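Side-chain contacts in uncharacterized protein (Alicyclobacillus acidocaldarius subsp. acidocaldarius, PDB 3RAG), which is of unknown function but carries a von Willebrand factor type A-like fold with a bound sodium ion, consistent with a metal-dependent binding domain: residues R11-I16 and P216-A221; G38-V43 and H88-M93; E156-L161 and S195-A200; V176-G181 and A204-R209. All coordinates share one frame; numbering follows the deposited sequence.

Interaction 1 (R11-I16 and P216-A221)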
loop_
_atom_site.group_PDB
_atom_site.type_symbol
_atom_site.label_atom_id
_atom_site.label_comp_id
_atom_site.label_asym_id
_atom_site.label_seq_id
_atom_site.Cartn_x
_atom_site.Cartn_y
_atom_site.Cartn_z
ATOM N N ARG A 11 8.003 -2.557 1.521
ATOM C CA ARG A 11 7.533 -2.097 0.216
ATOM C C ARG A 11 6.056 -2.438 0.053
ATOM O O ARG A 11 5.681 -3.609 0.090
ATOM C CB ARG A 11 8.332 -2.783 -0.884
ATOM C CG ARG A 11 9.807 -2.418 -0.843
ATOM C CD ARG A 11 10.604 -3.135 -1.931
ATOM N NE ARG A 11 11.995 -2.688 -1.894
ATOM C CZ ARG A 11 12.939 -3.297 -1.188
ATOM N NH1 ARG A 11 12.635 -4.385 -0.503
ATOM N NH2 ARG A 11 14.180 -2.830 -1.175
ATOM N N GLN A 12 5.218 -1.423 -0.117
ATOM C CA GLN A 12 3.788 -1.665 -0.134
ATOM C C GLN A 12 3.132 -0.875 -1.234
ATOM O O GLN A 12 3.587 0.208 -1.588
ATOM C CB GLN A 12 3.142 -1.276 1.201
ATOM C CG GLN A 12 3.494 -2.250 2.346
ATOM C CD GLN A 12 2.710 -1.952 3.615
ATOM O OE1 GLN A 12 1.869 -1.044 3.646
ATOM N NE2 GLN A 12 2.986 -2.715 4.669
ATOM N N ILE A 13 2.061 -1.441 -1.765
ATOM C CA ILE A 13 1.208 -0.744 -2.715
ATOM C C ILE A 13 -0.154 -0.659 -2.043
ATOM O O ILE A 13 -0.695 -1.677 -1.608
ATOM C CB ILE A 13 1.062 -1.551 -4.025
ATOM C CG1 ILE A 13 2.427 -1.692 -4.736
ATOM C CG2 ILE A 13 -0.010 -0.910 -4.931
ATOM C CD1 ILE A 13 2.434 -2.715 -5.909
ATOM N N LEU A 14 -0.706 0.546 -1.936
ATOM C CA LEU A 14 -2.018 0.701 -1.312
ATOM C C LEU A 14 -3.001 1.159 -2.383
ATOM O O LEU A 14 -2.893 2.259 -2.908
ATOM C CB LEU A 14 -1.951 1.747 -0.185
ATOM C CG LEU A 14 -3.322 2.158 0.360
ATOM C CD1 LEU A 14 -4.000 0.964 1.039
ATOM C CD2 LEU A 14 -3.167 3.316 1.355
ATOM N N VAL A 15 -3.974 0.317 -2.712
ATOM C CA VAL A 15 -4.944 0.678 -3.736
ATOM C C VAL A 15 -6.195 1.204 -3.034
ATOM O O VAL A 15 -6.723 0.536 -2.147
ATOM C CB VAL A 15 -5.335 -0.555 -4.559
ATOM C CG1 VAL A 15 -6.389 -0.175 -5.613
ATOM C CG2 VAL A 15 -4.071 -1.162 -5.222
ATOM N N ILE A 16 -6.673 2.373 -3.452
ATOM C CA ILE A 16 -7.908 2.946 -2.916
ATOM C C ILE A 16 -8.902 3.070 -4.068
ATOM O O ILE A 16 -8.625 3.758 -5.072
ATOM C CB ILE A 16 -7.659 4.310 -2.233
ATOM C CG1 ILE A 16 -6.633 4.133 -1.092
ATOM C CG2 ILE A 16 -8.982 4.875 -1.716
ATOM C CD1 ILE A 16 -6.236 5.433 -0.366
ATOM N N PRO A 216 -3.038 -2.547 -14.610
ATOM C CA PRO A 216 -1.906 -1.695 -14.995
ATOM C C PRO A 216 -1.458 -0.774 -13.850
ATOM O O PRO A 216 -0.272 -0.525 -13.698
ATOM C CB PRO A 216 -2.474 -0.889 -16.166
ATOM C CG PRO A 216 -3.453 -1.857 -16.795
ATOM C CD PRO A 216 -4.121 -2.507 -15.611
ATOM N N ALA A 217 -2.391 -0.303 -13.017
ATOM C CA ALA A 217 -1.987 0.506 -11.864
ATOM C C ALA A 217 -1.035 -0.235 -10.919
ATOM O O ALA A 217 0.007 0.298 -10.509
ATOM C CB ALA A 217 -3.216 0.984 -11.084
ATOM N N ILE A 218 -1.415 -1.449 -10.540
ATOM C CA ILE A 218 -0.569 -2.250 -9.670
ATOM C C ILE A 218 0.798 -2.540 -10.313
ATOM O O ILE A 218 1.832 -2.462 -9.657
ATOM C CB ILE A 218 -1.279 -3.559 -9.251
ATOM C CG1 ILE A 218 -2.491 -3.200 -8.368
ATOM C CG2 ILE A 218 -0.327 -4.466 -8.462
ATOM C CD1 ILE A 218 -3.384 -4.398 -8.021
ATOM N N ASP A 219 0.802 -2.903 -11.588
ATOM C CA ASP A 219 2.068 -3.139 -12.293
ATOM C C ASP A 219 2.955 -1.876 -12.316
ATOM O O ASP A 219 4.163 -1.936 -12.094
ATOM C CB ASP A 219 1.790 -3.583 -13.729
ATOM C CG ASP A 219 1.358 -5.068 -13.814
ATOM O OD1 ASP A 219 1.870 -5.902 -13.021
ATOM O OD2 ASP A 219 0.525 -5.378 -14.685
ATOM N N HIS A 220 2.346 -0.732 -12.583
ATOM C CA HIS A 220 3.102 0.526 -12.551
ATOM C C HIS A 220 3.691 0.771 -11.159
ATOM O O HIS A 220 4.873 1.097 -11.010
ATOM C CB HIS A 220 2.197 1.690 -12.998
ATOM C CG HIS A 220 2.926 2.989 -13.173
ATOM N ND1 HIS A 220 2.274 4.165 -13.487
ATOM C CD2 HIS A 220 4.237 3.306 -13.054
ATOM C CE1 HIS A 220 3.155 5.146 -13.574
ATOM N NE2 HIS A 220 4.354 4.653 -13.304
ATOM N N ALA A 221 2.872 0.581 -10.132
ATOM C CA ALA A 221 3.331 0.740 -8.755
ATOM C C ALA A 221 4.518 -0.179 -8.435
ATOM O O ALA A 221 5.496 0.242 -7.828
ATOM C CB ALA A 221 2.169 0.464 -7.778
#
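Ile13 and Val15 of strand 11-16 point their side chains at helix segment 216-221, where Ile218 and Ala221, one helical turn apart, receive them. The axes of the two segments run roughly antiparallel, at 154° and 9.4 Å at closest approach; Ile13 spans Ile218 and Ala221 while Val15 meets Ile218 alone. Ile13 straddles the methyl of Ala221: CG1, CG2 and CD1 of Ile13 all lie within 3.8 Å of Ala221 CB. The tip CD1, carried outward by an extended second torsion (chi2 169°), also approaches the carbonyl oxygen Ile218 O at 3.8 Å and, more loosely, Ile218 CG2 at 4.1 Å. Ile218 reaches in between the two strand residues with both branches. The Val15 and Ile218 side chains meet at about a right angle, Val15 CG2 touching Ile218 CG1 at 4.1 Å. With an alanine in place of Ile13, the Ala221 methyl and the CG2 branch of Ile218 would probably face a gap in the buried layer. No hydrogen bond crosses. Helices 214-232 and 27-36 share the cover of one face of strand 10-17, with Ala34 beside Ile13, Pro27 and Ala30 beside Ile218, and Phe179 of strand 172-179 against Val15; helix 79-106 meets Gln12 and Leu14 on the opposite face, completing the layered alpha/beta build of the von Willebrand factor type A-like fold.

Interaction 2 (G38-V43 and H88-M93); sequences GIVVNV and HQTMQM
Thr90 is the single residue of helix segment 88-93 that meets strand segment 38-43, and it does so through two neighbours on one face of the strand, Val40 and Asn42. The apolar part is slight: Val40 CG1 lies 4.2 Å from Thr90 CB, and the whole contact buries 106 Å². The second part is a meeting of mixed character. The Asn42 and Thr90 side chains approach from opposite directions, and the amide carbon Asn42 CG sits 4.0 Å from both Thr90 OG1 and Thr90 CG2, so the amide spans hydroxyl and methyl alike. Within the helix, the Thr90 hydroxyl is held by a hydrogen bond to Met86 O, one turn earlier, with a weak second bond to Thr87 O; chi1 of 56° places OG1 between the backbone N and the carbonyl carbon and turns it back to these acceptors. An alanine at Asn42 would probably leave the threonine methyl and hydroxyl without their amide neighbour and open a gap between strand and helix. Met70 touches both Asn42 and Thr90. Backbone hydrogen bonds between Asn42 and both Ile13 and Val15 tie the strand to its parallel neighbour 10-17. A long helix, 79-106, laid over one face of a mixed, mostly parallel sheet is typical of the layered alpha/beta architecture of von Willebrand factor type A domains.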
loop_
_atom_site.group_PDB
_atom_site.type_symbol
_atom_site.label_atom_id
_atom_site.label_comp_id
_atom_site.label_asym_id
_atom_site.label_seq_id
_atom_site.Cartn_x
_atom_site.Cartn_y
_atom_site.Cartn_z
ATOM N N GLY A 38 8.311 -9.439 -2.815
ATOM C CA GLY A 38 8.204 -9.052 -1.423
ATOM C C GLY A 38 7.314 -7.834 -1.174
ATOM O O GLY A 38 7.112 -7.421 -0.031
ATOM N N ILE A 39 6.740 -7.286 -2.232
ATOM C CA ILE A 39 5.822 -6.150 -2.078
ATOM C C ILE A 39 4.506 -6.649 -1.508
ATOM O O ILE A 39 4.011 -7.694 -1.929
ATOM C CB ILE A 39 5.581 -5.487 -3.446
ATOM C CG1 ILE A 39 6.907 -4.938 -3.977
ATOM C CG2 ILE A 39 4.523 -4.355 -3.363
ATOM C CD1 ILE A 39 6.912 -4.669 -5.486
ATOM N N VAL A 40 3.921 -5.906 -0.572
ATOM C CA VAL A 40 2.618 -6.293 -0.031
ATOM C C VAL A 40 1.594 -5.339 -0.642
ATOM O O VAL A 40 1.838 -4.126 -0.679
ATOM C CB VAL A 40 2.590 -6.174 1.514
ATOM C CG1 VAL A 40 1.131 -6.128 2.021
ATOM C CG2 VAL A 40 3.383 -7.345 2.151
ATOM N N VAL A 41 0.464 -5.875 -1.125
ATOM C CA VAL A 41 -0.563 -5.034 -1.749
ATOM C C VAL A 41 -1.786 -5.031 -0.843
ATOM O O VAL A 41 -2.346 -6.095 -0.542
ATOM C CB VAL A 41 -0.969 -5.550 -3.157
ATOM C CG1 VAL A 41 -1.959 -4.584 -3.840
ATOM C CG2 VAL A 41 0.274 -5.735 -4.032
ATOM N N ASN A 42 -2.170 -3.837 -0.393
ATOM C CA ASN A 42 -3.356 -3.633 0.444
ATOM C C ASN A 42 -4.433 -2.922 -0.376
ATOM O O ASN A 42 -4.112 -2.160 -1.304
ATOM C CB ASN A 42 -3.005 -2.737 1.638
ATOM C CG ASN A 42 -2.063 -3.409 2.633
ATOM O OD1 ASN A 42 -1.161 -2.769 3.216
ATOM N ND2 ASN A 42 -2.258 -4.674 2.827
ATOM N N VAL A 43 -5.701 -3.190 -0.085
ATOM C CA VAL A 43 -6.781 -2.555 -0.850
ATOM C C VAL A 43 -7.830 -1.991 0.100
ATOM O O VAL A 43 -8.328 -2.695 0.990
ATOM C CB VAL A 43 -7.483 -3.560 -1.782
ATOM C CG1 VAL A 43 -8.524 -2.819 -2.675
ATOM C CG2 VAL A 43 -6.450 -4.327 -2.640
ATOM N N HIS A 88 0.329 -0.048 9.080
ATOM C CA HIS A 88 1.040 -0.526 10.276
ATOM C C HIS A 88 0.863 -2.019 10.575
ATOM O O HIS A 88 1.838 -2.723 10.892
ATOM C CB HIS A 88 0.708 0.350 11.493
ATOM C CG HIS A 88 1.387 1.686 11.459
ATOM N ND1 HIS A 88 2.747 1.834 11.644
ATOM C CD2 HIS A 88 0.900 2.931 11.242
ATOM C CE1 HIS A 88 3.067 3.113 11.550
ATOM N NE2 HIS A 88 1.964 3.801 11.308
ATOM N N GLN A 89 -0.361 -2.530 10.462
ATOM C CA GLN A 89 -0.562 -3.926 10.785
ATOM C C GLN A 89 0.145 -4.866 9.802
ATOM O O GLN A 89 0.730 -5.859 10.216
ATOM C CB GLN A 89 -2.059 -4.231 10.929
ATOM C CG GLN A 89 -2.387 -5.615 11.353
ATOM C CD GLN A 89 -3.870 -5.762 11.674
ATOM O OE1 GLN A 89 -4.558 -4.770 11.946
ATOM N NE2 GLN A 89 -4.367 -6.999 11.636
ATOM N N THR A 90 0.105 -4.564 8.503
ATOM C CA THR A 90 0.809 -5.413 7.537
ATOM C C THR A 90 2.344 -5.251 7.639
ATOM O O THR A 90 3.071 -6.234 7.487
ATOM C CB THR A 90 0.320 -5.181 6.046
ATOM O OG1 THR A 90 0.465 -3.794 5.689
ATOM C CG2 THR A 90 -1.152 -5.600 5.877
HETATM N N MSE A 91 2.830 -4.037 7.917
HETATM C CA MSE A 91 4.271 -3.827 8.176
HETATM C C MSE A 91 4.696 -4.679 9.379
HETATM O O MSE A 91 5.704 -5.395 9.345
HETATM C CB MSE A 91 4.604 -2.319 8.387
HETATM C CG MSE A 91 6.077 -1.982 8.803
HETATM SE SE MSE A 91 6.638 -0.269 8.415
HETATM C CE MSE A 91 4.991 0.397 8.106
ATOM N N GLN A 92 3.885 -4.655 10.422
ATOM C CA GLN A 92 4.187 -5.460 11.608
ATOM C C GLN A 92 4.253 -6.954 11.285
ATOM O O GLN A 92 5.193 -7.627 11.678
ATOM C CB GLN A 92 3.182 -5.211 12.727
ATOM C CG GLN A 92 3.504 -6.043 13.974
ATOM C CD GLN A 92 2.502 -5.872 15.098
ATOM O OE1 GLN A 92 1.340 -5.525 14.876
ATOM N NE2 GLN A 92 2.950 -6.124 16.321
HETATM N N MSE A 93 3.261 -7.477 10.562
HETATM C CA MSE A 93 3.287 -8.888 10.186
HETATM C C MSE A 93 4.499 -9.270 9.328
HETATM O O MSE A 93 5.115 -10.327 9.532
HETATM C CB MSE A 93 1.959 -9.300 9.508
HETATM C CG MSE A 93 0.802 -9.413 10.514
HETATM SE SE MSE A 93 -0.823 -9.872 9.823
HETATM C CE MSE A 93 -1.258 -8.417 8.900
#

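Interaction 3 (E156-L161 and S195-A200)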
loop_
_atom_site.group_PDB
_atom_site.type_symbol
_atom_site.label_atom_id
_atom_site.label_comp_id
_atom_site.label_asym_id
_atom_site.label_seq_id
_atom_site.Cartn_x
_atom_site.Cartn_y
_atom_site.Cartn_z
ATOM N N GLU A 156 -7.585 14.245 1.043
ATOM C CA GLU A 156 -7.268 14.563 2.445
ATOM C C GLU A 156 -6.690 13.349 3.183
ATOM O O GLU A 156 -5.762 13.475 4.002
ATOM C CB GLU A 156 -8.507 15.069 3.180
ATOM C CG GLU A 156 -9.172 16.252 2.530
ATOM C CD GLU A 156 -9.117 17.496 3.390
ATOM O OE1 GLU A 156 -8.064 17.729 4.034
ATOM O OE2 GLU A 156 -10.126 18.238 3.421
ATOM N N ALA A 157 -7.256 12.179 2.902
ATOM C CA ALA A 157 -6.830 10.935 3.545
ATOM C C ALA A 157 -5.388 10.598 3.197
ATOM O O ALA A 157 -4.622 10.115 4.044
ATOM C CB ALA A 157 -7.760 9.765 3.136
ATOM N N VAL A 158 -5.024 10.818 1.941
ATOM C CA VAL A 158 -3.676 10.496 1.505
ATOM C C VAL A 158 -2.672 11.449 2.140
ATOM O O VAL A 158 -1.591 11.046 2.572
ATOM C CB VAL A 158 -3.577 10.530 -0.025
ATOM C CG1 VAL A 158 -2.139 10.421 -0.473
ATOM C CG2 VAL A 158 -4.425 9.372 -0.605
ATOM N N ARG A 159 -3.037 12.724 2.199
ATOM C CA ARG A 159 -2.205 13.702 2.878
ATOM C C ARG A 159 -2.016 13.291 4.341
ATOM O O ARG A 159 -0.901 13.302 4.859
ATOM C CB ARG A 159 -2.829 15.100 2.765
ATOM C CG ARG A 159 -2.087 16.167 3.573
ATOM C CD ARG A 159 -2.833 17.490 3.572
ATOM N NE ARG A 159 -2.100 18.511 4.319
ATOM C CZ ARG A 159 -2.253 18.733 5.622
ATOM N NH1 ARG A 159 -3.120 18.008 6.324
ATOM N NH2 ARG A 159 -1.542 19.678 6.224
ATOM N N ASP A 160 -3.103 12.918 5.000
ATOM C CA ASP A 160 -3.042 12.537 6.417
ATOM C C ASP A 160 -2.211 11.272 6.634
ATOM O O ASP A 160 -1.506 11.139 7.637
ATOM C CB ASP A 160 -4.449 12.313 6.964
ATOM C CG ASP A 160 -5.194 13.602 7.195
ATOM O OD1 ASP A 160 -4.586 14.683 7.034
ATOM O OD2 ASP A 160 -6.388 13.531 7.555
ATOM N N LEU A 161 -2.295 10.339 5.695
ATOM C CA LEU A 161 -1.534 9.103 5.812
ATOM C C LEU A 161 -0.052 9.425 5.809
ATOM O O LEU A 161 0.705 8.958 6.664
ATOM C CB LEU A 161 -1.884 8.140 4.670
ATOM C CG LEU A 161 -1.066 6.853 4.519
ATOM C CD1 LEU A 161 -1.211 5.953 5.749
ATOM C CD2 LEU A 161 -1.573 6.105 3.270
ATOM N N SER A 195 9.389 12.373 0.546
ATOM C CA SER A 195 9.050 12.225 1.952
ATOM C C SER A 195 7.710 12.890 2.275
ATOM O O SER A 195 7.200 12.740 3.371
ATOM C CB SER A 195 10.146 12.840 2.828
ATOM O OG SER A 195 10.409 14.153 2.382
ATOM N N GLU A 196 7.166 13.656 1.335
ATOM C CA GLU A 196 5.868 14.289 1.548
ATOM C C GLU A 196 4.923 14.114 0.368
ATOM O O GLU A 196 5.341 13.803 -0.740
ATOM C CB GLU A 196 6.023 15.781 1.862
ATOM C CG GLU A 196 6.609 16.053 3.239
ATOM C CD GLU A 196 6.202 17.405 3.787
ATOM O OE1 GLU A 196 5.129 17.494 4.433
ATOM O OE2 GLU A 196 6.952 18.380 3.564
ATOM N N VAL A 197 3.644 14.327 0.627
ATOM C CA VAL A 197 2.631 14.307 -0.419
ATOM C C VAL A 197 2.387 15.731 -0.902
ATOM O O VAL A 197 2.145 16.621 -0.091
ATOM C CB VAL A 197 1.327 13.699 0.111
ATOM C CG1 VAL A 197 0.141 14.103 -0.781
ATOM C CG2 VAL A 197 1.467 12.199 0.188
ATOM N N ASN A 198 2.476 15.936 -2.220
ATOM C CA ASN A 198 2.292 17.245 -2.850
ATOM C C ASN A 198 0.802 17.496 -3.064
ATOM O O ASN A 198 0.197 16.917 -3.966
ATOM C CB ASN A 198 3.008 17.239 -4.205
ATOM C CG ASN A 198 2.896 18.568 -4.956
ATOM O OD1 ASN A 198 1.967 19.346 -4.753
ATOM N ND2 ASN A 198 3.852 18.814 -5.850
ATOM N N VAL A 199 0.188 18.327 -2.233
ATOM C CA VAL A 199 -1.267 18.424 -2.306
ATOM C C VAL A 199 -1.756 19.119 -3.571
ATOM O O VAL A 199 -2.796 18.743 -4.106
ATOM C CB VAL A 199 -1.932 18.988 -1.007
ATOM C CG1 VAL A 199 -0.916 19.137 0.117
ATOM C CG2 VAL A 199 -2.663 20.284 -1.283
ATOM N N ALA A 200 -0.999 20.101 -4.073
ATOM C CA ALA A 200 -1.365 20.760 -5.319
ATOM C C ALA A 200 -1.399 19.749 -6.445
ATOM O O ALA A 200 -2.246 19.825 -7.325
ATOM C CB ALA A 200 -0.381 21.892 -5.666
#
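Val158 on helix segment 156-161 meets Val197 in the connection that leads into helix 199-205, a partly buried contact between elements flanking the sheet of the von Willebrand factor type A-like fold. The two valines cross at about a right angle, and Val197 presents one branch: CG2 lies 4.1 Å from Val158 CG1 and 4.0 Å from the carbonyl oxygen Val158 O. Its other methyl, Val197 CG1, lies alongside the helix backbone, 4.4 Å from Arg159 CA. The CA atoms of Arg159 and Val197, 5.9 Å apart, mark where the backbones run nearest. Further out, the Arg159 chain stretches past Val199, whose CG1 is 4.3 Å from Arg159 CD and lies at the edge of the guanidinium, near its plane. Three near-straight torsions, from chi1 174° on, carry that group away from the helix. Its charged end makes a long salt bridge with the next residue in sequence, Arg159 NH1 to Asp160 OD1 at 3.7 Å.

Val139 and Leu141 of strand 135-142 back Val158 from the sheet, and Ala162, one turn on in the helix, adds a further touch on Val197. Glu196 adds a tether, its OE1 forming a salt bridge with Lys166 NZ. Between Val197 and Val199, Asn198 occupies the N-cap of helix 199-205 and turns its OD1 to accept a hydrogen bond from Ala201 N.

Interaction 4 (V176-G181 and A204-R209); sequences VIAFPG and AELVAR
This contact joins the C-terminal end of strand 172-179, and the turn after it, to the chain that leaves helix 199-205; it is part apolar and part polar, and buries 200 Å² over both sides. The apolar part is a single pair. Ala178 points its methyl across, and Leu206 brings one branch down to it, with Ala178 CB 3.8 Å from Leu206 CD2. In the leucine, chi2 of -179° extends CD1 away from CA and leaves CD2 to touch the alanine. Leu206 is also the centre of an inverse gamma turn, which bends the backbone just where helical angles are lost. Pro180, preceded by a cis peptide bond, makes a van der Waals contact on a carbonyl, its CG 3.3 Å from Arg209 O.

The polar part lies further along both segments. A bend at chi3 (-77°) brings the Arg209 guanidinium round to Gly181: NH1 of Arg209 is 3.4 Å from Gly181 O, which lies at the guanidinium edge and in its plane. A water occupies the same edge, accepting from Arg209 NH1 at 3.2 Å, though its very short approach to Gly181 O is doubtful. The firmer anchor is the hydrogen bond from Arg209 NH2 to Gly183 O.

The side chain of Pro180 is about 8 Å from the sodium ion, which Asp18, Ser144 and Ser146 bind, placing the contact near the metal end of the von Willebrand factor type A-like sheet. Thr143 touches Ala178, Pro180 and Leu206; on the other side of the strand, Ile177 and Phe179 pack on helix 214-232, while strand 188-194 runs antiparallel alongside.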
loop_
_atom_site.group_PDB
_atom_site.type_symbol
_atom_site.label_atom_id
_atom_site.label_comp_id
_atom_site.label_asym_id
_atom_site.label_seq_id
_atom_site.Cartn_x
_atom_site.Cartn_y
_atom_site.Cartn_z
ATOM N N VAL A 176 2.630 8.606 -5.667
ATOM C CA VAL A 176 1.199 8.472 -5.881
ATOM C C VAL A 176 0.943 8.306 -7.373
ATOM O O VAL A 176 1.531 9.010 -8.214
ATOM C CB VAL A 176 0.441 9.736 -5.373
ATOM C CG1 VAL A 176 -1.060 9.639 -5.680
ATOM C CG2 VAL A 176 0.728 9.984 -3.870
ATOM N N ILE A 177 0.100 7.341 -7.710
ATOM C CA ILE A 177 -0.367 7.257 -9.072
ATOM C C ILE A 177 -1.873 7.218 -9.108
ATOM O O ILE A 177 -2.524 6.823 -8.135
ATOM C CB ILE A 177 0.209 6.053 -9.834
ATOM C CG1 ILE A 177 -0.275 4.759 -9.257
ATOM C CG2 ILE A 177 1.727 6.042 -9.805
ATOM C CD1 ILE A 177 0.446 3.570 -9.907
ATOM N N ALA A 178 -2.419 7.661 -10.231
ATOM C CA ALA A 178 -3.848 7.625 -10.492
ATOM C C ALA A 178 -4.123 6.658 -11.643
ATOM O O ALA A 178 -3.310 6.509 -12.548
ATOM C CB ALA A 178 -4.339 9.013 -10.892
ATOM N N PHE A 179 -5.281 6.012 -11.601
ATOM C CA PHE A 179 -5.721 5.160 -12.686
ATOM C C PHE A 179 -7.210 5.385 -12.886
ATOM O O PHE A 179 -7.983 5.338 -11.935
ATOM C CB PHE A 179 -5.391 3.667 -12.435
ATOM C CG PHE A 179 -6.053 3.060 -11.212
ATOM C CD1 PHE A 179 -7.165 2.238 -11.361
ATOM C CD2 PHE A 179 -5.551 3.281 -9.931
ATOM C CE1 PHE A 179 -7.772 1.652 -10.264
ATOM C CE2 PHE A 179 -6.158 2.679 -8.791
ATOM C CZ PHE A 179 -7.265 1.864 -8.961
ATOM N N PRO A 180 -7.623 5.643 -14.128
ATOM C CA PRO A 180 -6.819 5.658 -15.361
ATOM C C PRO A 180 -5.964 6.928 -15.524
ATOM O O PRO A 180 -5.984 7.804 -14.664
ATOM C CB PRO A 180 -7.886 5.618 -16.460
ATOM C CG PRO A 180 -9.069 6.309 -15.854
ATOM C CD PRO A 180 -9.043 5.967 -14.380
ATOM N N GLY A 181 -5.214 7.004 -16.618
ATOM C CA GLY A 181 -4.306 8.128 -16.854
ATOM C C GLY A 181 -4.915 9.229 -17.695
ATOM O O GLY A 181 -6.103 9.171 -18.029
ATOM N N ALA A 204 -4.589 18.742 -8.889
ATOM C CA ALA A 204 -4.510 18.945 -10.331
ATOM C C ALA A 204 -4.690 17.652 -11.094
ATOM O O ALA A 204 -5.260 17.647 -12.178
ATOM C CB ALA A 204 -3.149 19.611 -10.736
ATOM N N GLU A 205 -4.200 16.550 -10.537
ATOM C CA GLU A 205 -4.087 15.316 -11.318
ATOM C C GLU A 205 -5.212 14.309 -11.103
ATOM O O GLU A 205 -5.376 13.383 -11.907
ATOM C CB GLU A 205 -2.721 14.646 -11.057
ATOM C CG GLU A 205 -1.526 15.599 -11.266
ATOM C CD GLU A 205 -1.346 16.004 -12.730
ATOM O OE1 GLU A 205 -1.810 15.253 -13.610
ATOM O OE2 GLU A 205 -0.750 17.077 -12.995
ATOM N N LEU A 206 -5.985 14.457 -10.023
ATOM C CA LEU A 206 -7.049 13.492 -9.766
ATOM C C LEU A 206 -8.357 13.931 -10.406
ATOM O O LEU A 206 -9.179 14.629 -9.810
ATOM C CB LEU A 206 -7.210 13.209 -8.252
ATOM C CG LEU A 206 -5.948 12.747 -7.526
ATOM C CD1 LEU A 206 -6.281 12.476 -6.048
ATOM C CD2 LEU A 206 -5.387 11.478 -8.165
ATOM N N VAL A 207 -8.536 13.532 -11.659
ATOM C CA VAL A 207 -9.731 13.884 -12.411
ATOM C C VAL A 207 -10.553 12.628 -12.610
ATOM O O VAL A 207 -10.046 11.624 -13.101
ATOM C CB VAL A 207 -9.368 14.466 -13.785
ATOM C CG1 VAL A 207 -10.590 15.085 -14.438
ATOM C CG2 VAL A 207 -8.250 15.484 -13.652
ATOM N N ALA A 208 -11.828 12.682 -12.242
ATOM C CA ALA A 208 -12.665 11.499 -12.344
ATOM C C ALA A 208 -13.273 11.361 -13.728
ATOM O O ALA A 208 -14.172 12.107 -14.112
ATOM C CB ALA A 208 -13.758 11.536 -11.290
ATOM N N ARG A 209 -12.757 10.393 -14.473
ATOM C CA ARG A 209 -13.246 10.082 -15.802
ATOM C C ARG A 209 -12.798 8.680 -16.182
ATOM O O ARG A 209 -11.820 8.170 -15.641
ATOM C CB ARG A 209 -12.718 11.097 -16.816
ATOM C CG ARG A 209 -11.206 11.221 -16.830
ATOM C CD ARG A 209 -10.750 12.326 -17.769
ATOM N NE ARG A 209 -10.819 11.919 -19.169
ATOM C CZ ARG A 209 -9.880 11.215 -19.791
ATOM N NH1 ARG A 209 -8.792 10.835 -19.135
ATOM N NH2 ARG A 209 -10.025 10.890 -21.068
HETATM O O HOH W 1 -7.244 10.645 -16.303
#

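How the interactions relate
Following the chain, strand 10-17 opens interaction 1, which closes only at helix 214-232, some 200 residues later, and so encloses all the others. Interaction 2 comes first inside it, closing the loop from strand 40-46 to helix 79-106. Interactions 3 and 4 follow in series after it and cross each other, since their segments alternate along the chain and both use helix 199-205. In space, interactions 1 and 2 share neighbouring strands of one sheet, and Gln12 NE2 lies 2.9 Å from Thr90 OG1 as a close pair between them. Interaction 1 also meets interaction 4, through Ala217 and Phe179, and interaction 3, through Leu14 and Leu161.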